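Local coordinates for diaminopimelate decarboxylase (PDB 1TWI), which catalyses the pyridoxal 5'-phosphate-dependent decarboxylation of meso-diaminopimelate to L-lysine, the last step of lysine biosynthesis by the diaminopimelate pathway, at residues A[317-322]-A[352-357]; A[339-344]-A[375-380]. All blocks are in the same frame, centred on the assembly; numbering follows the deposited sequence.

Interaction 1: residues A[317-322]-A[352-357]; sequences WVMIDA and SIAGGL
W317 lays one face of its indole over S352: CB of the serine sits 3.8 Å from the centroid of the W317 six-membered ring, a CH-pi contact offset toward the rim, where CE3 and CZ3 are its closest atoms. The same two ring atoms reach A354 CB obliquely, CE3 at 3.9 Å. CG stands anti to the carbonyl carbon, beside the backbone N (chi1 -70°), and from there the six-membered ring extends over S352 CB. M319 SD approaches A354 CB more loosely. On the other face of the sheet I320 CD1 meets I353 CG2 at 3.8 Å, the two side chains crossing obliquely.

Parallel pairing sets this register, W317 beside S352, V318 beside I353 and M319 beside A354. V318 straddles I353: its N donates to S352 O (3.0 Å) and its O accepts from A354 N (3.0 Å); I320 N then bonds A354 O at 2.9 Å. Beyond the last bridge direct backbone pairing gives way to a water that donates to I320 O and accepts, weakly, from G356 N. G355 CA lies 3.1 Å from A322 O.

The chain continues from G356 to C358, the predicted proton donor. K179 and N113 of the second subunit bond G355 O. In the C-terminal beta domain, strand 316-320 runs between 348-354 and antiparallel 300-311, while 363-371 flanks 348-354.

Interaction 2: residues A[339-344]-A[375-380]; sequences IINCKV and VGDVLA
N341 and D377 join side chain to side chain at the end of an antiparallel beta ladder in the C-terminal beta domain, where N341 also forms an Asx turn. From CB of N341, CG stands anti to the backbone N (chi1 -168°), 3.8 Å from D377 OD2. The branch ending in ND2 donates to D377 OD2 at 3.0 Å, almost straight at 173°; the acceptor lies in the amide plane, but the N-H arrives from above the carboxylate plane. The two side chains cross at about a right angle. ND2 also donates to D371 O, and D377 OD2 has a salt bridge to K345 and a bond from E374 N, so several donors converge on this oxygen. The other branch, OD1, accepts from K343 N at 3.1 Å, the donor standing above the carbonyl plane, and closes the turn. A water donates to OD1 and accepts from V378 N, linking the amide to the facing strand.

Before the turn, I340 and A380 form the hydrogen-bonded pair, with I340 N to A380 O and A380 N to I340 O. N341 and L379 form the non-hydrogen-bonded pair, where L379 CD2 packs against N341 CA at 3.8 Å. Just past the strand, C342 N adds a further cross-strand bond to V378 O at 2.9 Å.

On the side with A380, F14 of strand 13-16 packs on I340, C342 and A380, and helix 21-28 touches C342 and V378. There C342 SG touches two side chains of the facing strand, 3.9 Å from A380 CB and 4.0 Å from V378 CG1.

In the fold
Both interactions belong to one mixed beta sheet and are largely buried, but they differ in pairing and setting. Interaction 1 is parallel, its side-chain contacts mainly apolar, and it faces the second subunit; interaction 2 is antiparallel, has partly exposed residues at its polar end, and is touched by no other protein chain. Strand 300-311 pairs with both 316-320 and 378-382, and the segments alternate along the chain, strand 339-341 being followed directly by 348-354. The contacts meet in a shared apolar cluster: L379 CD1 packs 3.7 Å from I320 CG2 and also touches V318 and I353, while I339 reaches I353.

Interaction 1: residues A[317-322]-A[352-357]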
loop_
_atom_site.group_PDB
_atom_site.type_symbol
_atom_site.label_atom_id
_atom_site.label_comp_id
_atom_site.label_asym_id
_atom_site.label_seq_id
_atom_site.Cartn_x
_atom_site.Cartn_y
_atom_site.Cartn_z
ATOM N N TRP A 317 -21.018 5.236 12.361
ATOM C CA TRP A 317 -19.670 4.718 12.167
ATOM C C TRP A 317 -19.191 3.985 13.396
ATOM O O TRP A 317 -19.428 4.417 14.522
ATOM C CB TRP A 317 -18.690 5.848 11.924
ATOM C CG TRP A 317 -18.829 6.548 10.630
ATOM C CD1 TRP A 317 -19.514 7.728 10.369
ATOM C CD2 TRP A 317 -18.281 6.121 9.389
ATOM N NE1 TRP A 317 -19.414 8.021 9.021
ATOM C CE2 TRP A 317 -18.666 7.046 8.414
ATOM C CE3 TRP A 317 -17.493 5.035 9.012
ATOM C CZ2 TRP A 317 -18.288 6.908 7.080
ATOM C CZ3 TRP A 317 -17.123 4.903 7.707
ATOM C CH2 TRP A 317 -17.514 5.824 6.758
ATOM N N VAL A 318 -18.486 2.895 13.146
ATOM C CA VAL A 318 -17.896 2.046 14.169
ATOM C C VAL A 318 -16.380 2.139 13.849
ATOM O O VAL A 318 -15.968 1.827 12.729
ATOM C CB VAL A 318 -18.485 0.601 13.983
ATOM C CG1 VAL A 318 -17.641 -0.412 14.687
ATOM C CG2 VAL A 318 -19.928 0.582 14.558
ATOM N N MET A 319 -15.566 2.612 14.807
ATOM C CA MET A 319 -14.134 2.789 14.556
ATOM C C MET A 319 -13.338 1.689 15.224
ATOM O O MET A 319 -13.426 1.513 16.432
ATOM C CB MET A 319 -13.643 4.136 15.119
ATOM C CG MET A 319 -14.588 5.350 14.860
ATOM S SD MET A 319 -14.824 5.641 13.107
ATOM C CE MET A 319 -15.441 7.415 13.134
ATOM N N ILE A 320 -12.542 0.964 14.439
ATOM C CA ILE A 320 -11.755 -0.111 15.005
ATOM C C ILE A 320 -10.243 0.106 14.928
ATOM O O ILE A 320 -9.769 0.983 14.178
ATOM C CB ILE A 320 -12.120 -1.488 14.336
ATOM C CG1 ILE A 320 -11.851 -1.434 12.821
ATOM C CG2 ILE A 320 -13.652 -1.839 14.611
ATOM C CD1 ILE A 320 -12.065 -2.800 12.181
ATOM N N ASP A 321 -9.474 -0.692 15.684
ATOM C CA ASP A 321 -8.028 -0.513 15.668
ATOM C C ASP A 321 -7.260 -1.183 14.528
ATOM O O ASP A 321 -6.027 -1.100 14.471
ATOM C CB ASP A 321 -7.400 -0.802 17.048
ATOM C CG ASP A 321 -7.680 -2.186 17.565
ATOM O OD1 ASP A 321 -8.056 -3.094 16.761
ATOM O OD2 ASP A 321 -7.510 -2.369 18.807
ATOM N N ALA A 322 -7.990 -1.829 13.631
ATOM C CA ALA A 322 -7.401 -2.360 12.404
ATOM C C ALA A 322 -7.554 -1.203 11.418
ATOM O O ALA A 322 -8.514 -0.416 11.497
ATOM C CB ALA A 322 -8.173 -3.566 11.881
ATOM N N SER A 352 -21.216 1.508 9.268
ATOM C CA SER A 352 -20.070 1.524 8.353
ATOM C C SER A 352 -18.853 1.345 9.292
ATOM O O SER A 352 -18.848 1.829 10.419
ATOM C CB SER A 352 -20.018 2.839 7.584
ATOM O OG SER A 352 -21.104 2.907 6.650
ATOM N N ILE A 353 -17.845 0.606 8.851
ATOM C CA ILE A 353 -16.720 0.276 9.732
ATOM C C ILE A 353 -15.447 0.918 9.198
ATOM O O ILE A 353 -15.093 0.691 8.051
ATOM C CB ILE A 353 -16.443 -1.279 9.770
ATOM C CG1 ILE A 353 -17.643 -2.080 10.362
ATOM C CG2 ILE A 353 -15.285 -1.567 10.700
ATOM C CD1 ILE A 353 -18.674 -2.468 9.378
ATOM N N ALA A 354 -14.757 1.673 10.030
ATOM C CA ALA A 354 -13.516 2.345 9.590
ATOM C C ALA A 354 -12.331 2.141 10.522
ATOM O O ALA A 354 -12.508 1.917 11.725
ATOM C CB ALA A 354 -13.775 3.868 9.493
ATOM N N GLY A 355 -11.123 2.289 9.959
ATOM C CA GLY A 355 -9.918 2.217 10.762
ATOM C C GLY A 355 -9.634 3.660 11.193
ATOM O O GLY A 355 -10.430 4.559 10.914
ATOM N N GLY A 356 -8.512 3.898 11.869
ATOM C CA GLY A 356 -8.219 5.254 12.313
ATOM C C GLY A 356 -7.231 6.097 11.487
ATOM O O GLY A 356 -6.734 7.127 11.980
ATOM N N LEU A 357 -6.950 5.703 10.247
ATOM C CA LEU A 357 -5.991 6.478 9.468
ATOM C C LEU A 357 -6.679 7.683 8.832
ATOM O O LEU A 357 -7.912 7.661 8.607
ATOM C CB LEU A 357 -5.315 5.598 8.381
ATOM C CG LEU A 357 -4.261 4.596 8.938
ATOM C CD1 LEU A 357 -4.967 3.317 9.512
ATOM C CD2 LEU A 357 -3.309 4.154 7.759
HETATM O O HOH W 1 -7.383 2.277 13.868
#

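Interaction 2: residues A[339-344]-A[375-380]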
loop_
_atom_site.group_PDB
_atom_site.type_symbol
_atom_site.label_atom_id
_atom_site.label_comp_id
_atom_site.label_asym_id
_atom_site.label_seq_id
_atom_site.Cartn_x
_atom_site.Cartn_y
_atom_site.Cartn_z
ATOM N N ILE A 339 -17.886 -8.969 7.122
ATOM C CA ILE A 339 -17.475 -8.510 8.437
ATOM C C ILE A 339 -18.578 -8.857 9.439
ATOM O O ILE A 339 -19.747 -8.669 9.130
ATOM C CB ILE A 339 -17.291 -6.957 8.434
ATOM C CG1 ILE A 339 -16.150 -6.571 7.468
ATOM C CG2 ILE A 339 -16.968 -6.405 9.864
ATOM C CD1 ILE A 339 -16.104 -5.057 7.140
ATOM N N ILE A 340 -18.208 -9.346 10.625
ATOM C CA ILE A 340 -19.175 -9.657 11.680
ATOM C C ILE A 340 -18.663 -9.190 13.054
ATOM O O ILE A 340 -17.475 -8.874 13.255
ATOM C CB ILE A 340 -19.394 -11.184 11.862
ATOM C CG1 ILE A 340 -18.088 -11.814 12.384
ATOM C CG2 ILE A 340 -19.826 -11.876 10.499
ATOM C CD1 ILE A 340 -18.216 -13.349 12.592
ATOM N N ASN A 341 -19.585 -9.162 14.006
ATOM C CA ASN A 341 -19.235 -8.879 15.380
ATOM C C ASN A 341 -18.888 -10.287 15.864
ATOM O O ASN A 341 -19.578 -11.250 15.525
ATOM C CB ASN A 341 -20.457 -8.393 16.156
ATOM C CG ASN A 341 -20.089 -7.801 17.509
ATOM O OD1 ASN A 341 -19.169 -8.295 18.198
ATOM N ND2 ASN A 341 -20.812 -6.753 17.906
ATOM N N CYS A 342 -17.821 -10.437 16.630
ATOM C CA CYS A 342 -17.497 -11.762 17.170
ATOM C C CYS A 342 -18.476 -12.209 18.245
ATOM O O CYS A 342 -18.432 -13.356 18.650
ATOM C CB CYS A 342 -16.093 -11.770 17.793
ATOM S SG CYS A 342 -14.804 -11.782 16.471
ATOM N N LYS A 343 -19.341 -11.303 18.711
ATOM C CA LYS A 343 -20.314 -11.641 19.758
ATOM C C LYS A 343 -21.720 -11.515 19.206
ATOM O O LYS A 343 -22.069 -10.471 18.670
ATOM C CB LYS A 343 -20.202 -10.677 20.951
ATOM C CG LYS A 343 -21.150 -11.001 22.158
ATOM C CD LYS A 343 -20.807 -12.341 22.889
ATOM C CE LYS A 343 -21.937 -12.771 23.901
ATOM N NZ LYS A 343 -23.144 -13.285 23.139
ATOM N N VAL A 344 -22.523 -12.566 19.367
ATOM C CA VAL A 344 -23.912 -12.537 18.920
ATOM C C VAL A 344 -24.666 -11.672 19.924
ATOM O O VAL A 344 -24.426 -11.760 21.159
ATOM C CB VAL A 344 -24.511 -13.950 18.951
ATOM C CG1 VAL A 344 -26.050 -13.878 18.909
ATOM C CG2 VAL A 344 -23.950 -14.732 17.779
ATOM N N VAL A 375 -18.480 -0.509 22.243
ATOM C CA VAL A 375 -17.031 -0.265 22.386
ATOM C C VAL A 375 -16.506 -1.465 23.104
ATOM O O VAL A 375 -17.123 -1.929 24.088
ATOM C CB VAL A 375 -16.769 1.016 23.240
ATOM C CG1 VAL A 375 -15.272 1.089 23.707
ATOM C CG2 VAL A 375 -17.147 2.249 22.417
ATOM N N GLY A 376 -15.378 -2.006 22.637
ATOM C CA GLY A 376 -14.804 -3.165 23.308
ATOM C C GLY A 376 -15.118 -4.456 22.570
ATOM O O GLY A 376 -14.492 -5.502 22.793
ATOM N N ASP A 377 -16.119 -4.415 21.687
ATOM C CA ASP A 377 -16.416 -5.620 20.920
ATOM C C ASP A 377 -15.251 -5.787 19.937
ATOM O O ASP A 377 -14.509 -4.844 19.667
ATOM C CB ASP A 377 -17.710 -5.432 20.101
ATOM C CG ASP A 377 -18.973 -5.644 20.938
ATOM O OD1 ASP A 377 -18.831 -6.156 22.079
ATOM O OD2 ASP A 377 -20.087 -5.328 20.430
ATOM N N VAL A 378 -15.128 -6.993 19.415
ATOM C CA VAL A 378 -14.086 -7.342 18.449
ATOM C C VAL A 378 -14.817 -7.693 17.147
ATOM O O VAL A 378 -15.753 -8.515 17.178
ATOM C CB VAL A 378 -13.314 -8.574 18.943
ATOM C CG1 VAL A 378 -12.249 -9.010 17.873
ATOM C CG2 VAL A 378 -12.592 -8.236 20.331
ATOM N N LEU A 379 -14.440 -7.052 16.037
ATOM C CA LEU A 379 -15.051 -7.384 14.773
ATOM C C LEU A 379 -14.059 -8.285 14.019
ATOM O O LEU A 379 -12.839 -8.139 14.201
ATOM C CB LEU A 379 -15.300 -6.136 13.908
ATOM C CG LEU A 379 -16.092 -4.976 14.509
ATOM C CD1 LEU A 379 -16.371 -3.977 13.389
ATOM C CD2 LEU A 379 -17.454 -5.504 15.075
ATOM N N ALA A 380 -14.568 -9.218 13.202
ATOM C CA ALA A 380 -13.714 -10.061 12.381
ATOM C C ALA A 380 -13.973 -9.715 10.895
ATOM O O ALA A 380 -15.148 -9.706 10.404
ATOM C CB ALA A 380 -14.026 -11.549 12.635
HETATM O O HOH W 2 -17.226 -8.911 20.035
#